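Local coordinates for hypothetical protein (Clostridium sporogenes ATCC 15579, PDB 4QRK), which is of unknown function but is a putative cell adhesion protein of the DUF2154 family, folded as a right-handed beta-helix, at residues Lys9-Gly21 and Lys44-Lys58. Residues are numbered along the deposited sequence; the frame is centred on the assembly and turned at random.
Sequences KPKEEIKIVEPNG and KLMKGKFIYSENEWK
Strands 11-17 and 46-52 pair antiparallel through backbone hydrogen bonds, with Lys11 joined to Tyr52, Glu13 to Phe50 and Lys15 to Gly48, two bonds each. Val17 ends the ladder at a classic beta bulge: its O takes Leu45 N at 2.9 Å and only weakly Met46 N (selenomethionine), while its N donates to Met46 O.

Among the polar side chains, Glu13 OE2 is gripped twice. Tyr52 OH donates to it at 2.6 Å from above the carboxylate plane, and Lys58 NZ makes a salt bridge at 2.9 Å on the syn side. The planes of the carboxylate and the phenol ring are 80° apart. Within a Glu13-Lys15-Lys58 salt-bridge network, a water accepts hydrogen bonds from Lys15 NZ and Lys58 NZ and donates one to Glu13 OE1. Lys11, bent at chi2 (-78°) and again at chi4 (61°), brings NZ to Asn55 OD1 at 2.8 Å, above the amide carbonyl plane.

Strand 11-17 is the outermost strand of its sheet at the N-terminal end of the beta-helix; on its other edge strand 46-52 pairs antiparallel with strand 91-98.

Apolar packing differs on the two faces. Lys11 CB lies over one face of the Tyr52 ring in a CH-pi contact, 3.6 Å from its centroid, with Lys58 CA over the other. The Lys15 methylenes reach Phe50 CE2, and Val17 CG1 meets Leu45 CD2 at 3.9 Å. On the reverse face, Glu12 and Lys49 form a salt bridge.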
# COMPACT_ATOMS: atom_id res chain seq x y z
N LYS A 9 -16.34 22.22 -9.47
CA LYS A 9 -15.37 22.15 -8.37
C LYS A 9 -15.64 20.90 -7.53
O LYS A 9 -16.71 20.76 -6.94
CB LYS A 9 -15.46 23.37 -7.46
CG LYS A 9 -15.12 24.69 -8.12
CD LYS A 9 -13.64 24.81 -8.47
CE LYS A 9 -13.30 26.24 -8.92
NZ LYS A 9 -12.14 26.32 -9.86
N PRO A 10 -14.66 20.00 -7.46
CA PRO A 10 -14.90 18.83 -6.60
C PRO A 10 -14.90 19.22 -5.13
O PRO A 10 -14.37 20.28 -4.77
CB PRO A 10 -13.72 17.92 -6.93
CG PRO A 10 -12.62 18.85 -7.37
CD PRO A 10 -13.31 20.00 -8.05
N LYS A 11 -15.48 18.38 -4.27
CA LYS A 11 -15.34 18.57 -2.83
C LYS A 11 -13.91 18.32 -2.38
O LYS A 11 -13.25 17.40 -2.88
CB LYS A 11 -16.27 17.60 -2.08
CG LYS A 11 -17.77 17.82 -2.34
CD LYS A 11 -18.29 19.00 -1.53
CE LYS A 11 -19.72 19.35 -1.86
NZ LYS A 11 -20.63 18.23 -1.56
N GLU A 12 -13.45 19.13 -1.44
CA GLU A 12 -12.15 18.93 -0.81
C GLU A 12 -12.26 18.97 0.68
O GLU A 12 -12.92 19.86 1.23
CB GLU A 12 -11.14 19.98 -1.29
CG GLU A 12 -10.95 19.97 -2.80
CD GLU A 12 -9.80 20.85 -3.27
OE1 GLU A 12 -8.95 21.24 -2.45
OE2 GLU A 12 -9.77 21.15 -4.47
N GLU A 13 -11.60 18.01 1.33
CA GLU A 13 -11.68 17.84 2.78
C GLU A 13 -10.37 17.38 3.31
O GLU A 13 -9.67 16.61 2.64
CB GLU A 13 -12.64 16.71 3.15
CG GLU A 13 -14.01 16.80 2.58
CD GLU A 13 -14.85 15.58 2.92
OE1 GLU A 13 -14.28 14.48 3.10
OE2 GLU A 13 -16.09 15.73 3.00
N ILE A 14 -10.08 17.85 4.51
CA ILE A 14 -8.96 17.36 5.29
C ILE A 14 -9.49 16.57 6.48
O ILE A 14 -10.50 16.95 7.10
CB ILE A 14 -8.08 18.51 5.81
CG1 ILE A 14 -7.64 19.43 4.68
CG2 ILE A 14 -6.90 17.98 6.56
CD1 ILE A 14 -6.77 18.78 3.66
N LYS A 15 -8.81 15.48 6.80
CA LYS A 15 -9.15 14.68 7.99
C LYS A 15 -7.86 14.46 8.71
O LYS A 15 -6.85 14.15 8.10
CB LYS A 15 -9.77 13.37 7.56
CG LYS A 15 -11.08 13.60 6.77
CD LYS A 15 -11.88 12.31 6.58
CE LYS A 15 -13.12 12.50 5.68
NZ LYS A 15 -14.12 13.35 6.37
N ILE A 16 -7.89 14.65 10.02
CA ILE A 16 -6.72 14.47 10.85
C ILE A 16 -7.11 13.58 12.01
O ILE A 16 -8.14 13.80 12.65
CB ILE A 16 -6.27 15.81 11.41
CG1 ILE A 16 -5.71 16.68 10.30
CG2 ILE A 16 -5.23 15.62 12.51
CD1 ILE A 16 -5.60 18.12 10.67
N VAL A 17 -6.30 12.57 12.27
CA VAL A 17 -6.58 11.61 13.33
C VAL A 17 -5.46 11.65 14.38
O VAL A 17 -4.29 11.51 14.03
CB VAL A 17 -6.70 10.20 12.74
CG1 VAL A 17 -6.91 9.18 13.86
CG2 VAL A 17 -7.84 10.17 11.72
N GLU A 18 -5.81 11.87 15.65
CA GLU A 18 -4.82 11.84 16.75
C GLU A 18 -4.76 10.43 17.34
O GLU A 18 -5.75 9.71 17.31
CB GLU A 18 -5.20 12.80 17.88
CG GLU A 18 -5.63 14.17 17.43
CD GLU A 18 -4.74 15.25 17.98
OE1 GLU A 18 -3.53 14.99 18.16
OE2 GLU A 18 -5.25 16.35 18.22
N PRO A 19 -3.62 10.03 17.89
CA PRO A 19 -3.58 8.61 18.30
C PRO A 19 -4.55 8.24 19.43
O PRO A 19 -5.09 7.13 19.42
CB PRO A 19 -2.13 8.38 18.72
CG PRO A 19 -1.52 9.76 18.88
CD PRO A 19 -2.30 10.69 18.01
N ASN A 20 -4.78 9.16 20.37
CA ASN A 20 -5.69 8.91 21.49
C ASN A 20 -5.40 7.57 22.20
O ASN A 20 -6.30 6.75 22.39
CB ASN A 20 -7.14 8.97 21.00
CG ASN A 20 -8.16 9.00 22.16
OD1 ASN A 20 -7.90 9.57 23.24
ND2 ASN A 20 -9.32 8.39 21.93
N GLY A 21 -4.15 7.31 22.55
CA GLY A 21 -3.82 6.10 23.28
C GLY A 21 -3.34 4.92 22.45
O GLY A 21 -2.91 3.93 23.01
N LYS A 44 0.80 13.65 13.84
CA LYS A 44 -0.30 12.93 14.49
C LYS A 44 -0.35 11.52 13.88
O LYS A 44 0.61 11.07 13.29
CB LYS A 44 -1.63 13.69 14.30
CG LYS A 44 -1.64 15.18 14.80
CD LYS A 44 -1.18 15.33 16.25
CE LYS A 44 -1.17 16.81 16.70
NZ LYS A 44 -2.42 17.53 16.27
N LEU A 45 -1.46 10.80 14.02
CA LEU A 45 -1.51 9.43 13.52
C LEU A 45 -1.57 9.39 11.98
O LEU A 45 -0.81 8.64 11.33
CB LEU A 45 -2.72 8.71 14.12
CG LEU A 45 -2.65 7.18 14.06
CD1 LEU A 45 -1.94 6.67 15.28
CD2 LEU A 45 -4.03 6.57 13.97
N MSE A 46 -2.46 10.21 11.43
CA MSE A 46 -2.71 10.29 10.01
C MSE A 46 -3.31 11.65 9.69
O MSE A 46 -4.07 12.20 10.50
CB MSE A 46 -3.72 9.20 9.63
CG MSE A 46 -4.14 9.17 8.18
SE MSE A 46 -5.87 10.02 7.80
CE MSE A 46 -5.80 10.00 5.90
N LYS A 47 -2.97 12.19 8.51
CA LYS A 47 -3.61 13.37 7.98
C LYS A 47 -3.90 13.03 6.54
O LYS A 47 -3.07 12.44 5.83
CB LYS A 47 -2.68 14.58 8.07
CG LYS A 47 -3.25 15.82 7.37
CD LYS A 47 -2.33 17.02 7.38
CE LYS A 47 -1.14 16.87 6.43
NZ LYS A 47 0.18 16.62 7.16
N GLY A 48 -5.07 13.41 6.08
CA GLY A 48 -5.40 13.16 4.70
C GLY A 48 -6.15 14.30 4.07
O GLY A 48 -6.92 15.00 4.73
N LYS A 49 -5.90 14.49 2.78
CA LYS A 49 -6.70 15.37 1.94
C LYS A 49 -7.44 14.54 0.88
O LYS A 49 -6.82 13.78 0.13
CB LYS A 49 -5.81 16.42 1.27
CG LYS A 49 -6.61 17.46 0.48
CD LYS A 49 -5.70 18.40 -0.28
CE LYS A 49 -6.49 19.45 -1.03
NZ LYS A 49 -5.61 20.33 -1.85
N PHE A 50 -8.75 14.72 0.82
CA PHE A 50 -9.62 13.88 -0.00
C PHE A 50 -10.31 14.81 -0.96
O PHE A 50 -10.85 15.86 -0.55
CB PHE A 50 -10.63 13.15 0.90
CG PHE A 50 -9.97 12.34 1.95
CD1 PHE A 50 -9.63 11.03 1.70
CD2 PHE A 50 -9.59 12.91 3.14
CE1 PHE A 50 -8.99 10.26 2.65
CE2 PHE A 50 -8.95 12.17 4.09
CZ PHE A 50 -8.64 10.81 3.84
N ILE A 51 -10.23 14.44 -2.24
CA ILE A 51 -10.86 15.21 -3.32
C ILE A 51 -11.79 14.30 -4.09
O ILE A 51 -11.41 13.21 -4.52
CB ILE A 51 -9.84 15.79 -4.25
CG1 ILE A 51 -8.92 16.72 -3.45
CG2 ILE A 51 -10.50 16.59 -5.37
CD1 ILE A 51 -7.68 17.13 -4.28
N TYR A 52 -13.05 14.71 -4.20
CA TYR A 52 -14.04 13.82 -4.82
C TYR A 52 -15.10 14.65 -5.56
O TYR A 52 -15.58 15.63 -5.03
CB TYR A 52 -14.66 12.83 -3.79
CG TYR A 52 -15.33 13.44 -2.58
CD1 TYR A 52 -14.61 13.78 -1.45
CD2 TYR A 52 -16.69 13.68 -2.57
CE1 TYR A 52 -15.24 14.38 -0.35
CE2 TYR A 52 -17.33 14.25 -1.48
CZ TYR A 52 -16.58 14.60 -0.38
OH TYR A 52 -17.21 15.16 0.69
N SER A 53 -15.42 14.27 -6.80
CA SER A 53 -16.33 15.05 -7.61
C SER A 53 -17.78 14.58 -7.51
O SER A 53 -18.69 15.29 -7.92
CB SER A 53 -15.89 15.00 -9.06
OG SER A 53 -15.85 13.68 -9.49
N GLU A 54 -17.99 13.40 -6.96
CA GLU A 54 -19.32 12.82 -6.85
C GLU A 54 -19.60 12.70 -5.36
O GLU A 54 -18.81 12.09 -4.63
CB GLU A 54 -19.36 11.43 -7.50
CG GLU A 54 -18.74 11.37 -8.86
CD GLU A 54 -19.28 12.43 -9.79
OE1 GLU A 54 -20.50 12.50 -9.99
OE2 GLU A 54 -18.47 13.22 -10.31
N ASN A 55 -20.73 13.25 -4.92
CA ASN A 55 -21.06 13.24 -3.50
C ASN A 55 -21.16 11.85 -2.95
O ASN A 55 -20.85 11.61 -1.80
CB ASN A 55 -22.36 14.04 -3.23
CG ASN A 55 -22.16 15.51 -3.42
OD1 ASN A 55 -21.04 16.01 -3.28
ND2 ASN A 55 -23.22 16.22 -3.75
N GLU A 56 -21.55 10.90 -3.79
CA GLU A 56 -21.63 9.51 -3.37
C GLU A 56 -20.27 8.90 -3.02
O GLU A 56 -20.20 7.83 -2.44
CB GLU A 56 -22.26 8.67 -4.48
CG GLU A 56 -23.42 9.35 -5.20
CD GLU A 56 -22.98 10.09 -6.45
OE1 GLU A 56 -22.49 9.41 -7.38
OE2 GLU A 56 -23.12 11.33 -6.51
N TRP A 57 -19.18 9.55 -3.40
CA TRP A 57 -17.84 8.99 -3.15
C TRP A 57 -17.23 9.50 -1.83
O TRP A 57 -16.11 9.10 -1.47
CB TRP A 57 -16.90 9.32 -4.30
CG TRP A 57 -17.23 8.63 -5.58
CD1 TRP A 57 -18.12 7.61 -5.78
CD2 TRP A 57 -16.65 8.91 -6.87
NE1 TRP A 57 -18.10 7.22 -7.11
CE2 TRP A 57 -17.21 8.01 -7.79
CE3 TRP A 57 -15.70 9.83 -7.32
CZ2 TRP A 57 -16.85 8.00 -9.13
CZ3 TRP A 57 -15.34 9.81 -8.66
CH2 TRP A 57 -15.92 8.91 -9.54
N LYS A 58 -17.99 10.36 -1.13
CA LYS A 58 -17.57 10.97 0.13
C LYS A 58 -16.95 9.92 1.01
O LYS A 58 -17.60 8.93 1.34
CB LYS A 58 -18.78 11.57 0.86
CG LYS A 58 -18.39 12.34 2.12
CD LYS A 58 -19.60 12.94 2.91
CE LYS A 58 -19.18 13.25 4.35
NZ LYS A 58 -18.25 14.40 4.45
O HOH W 1 -15.89 12.61 4.42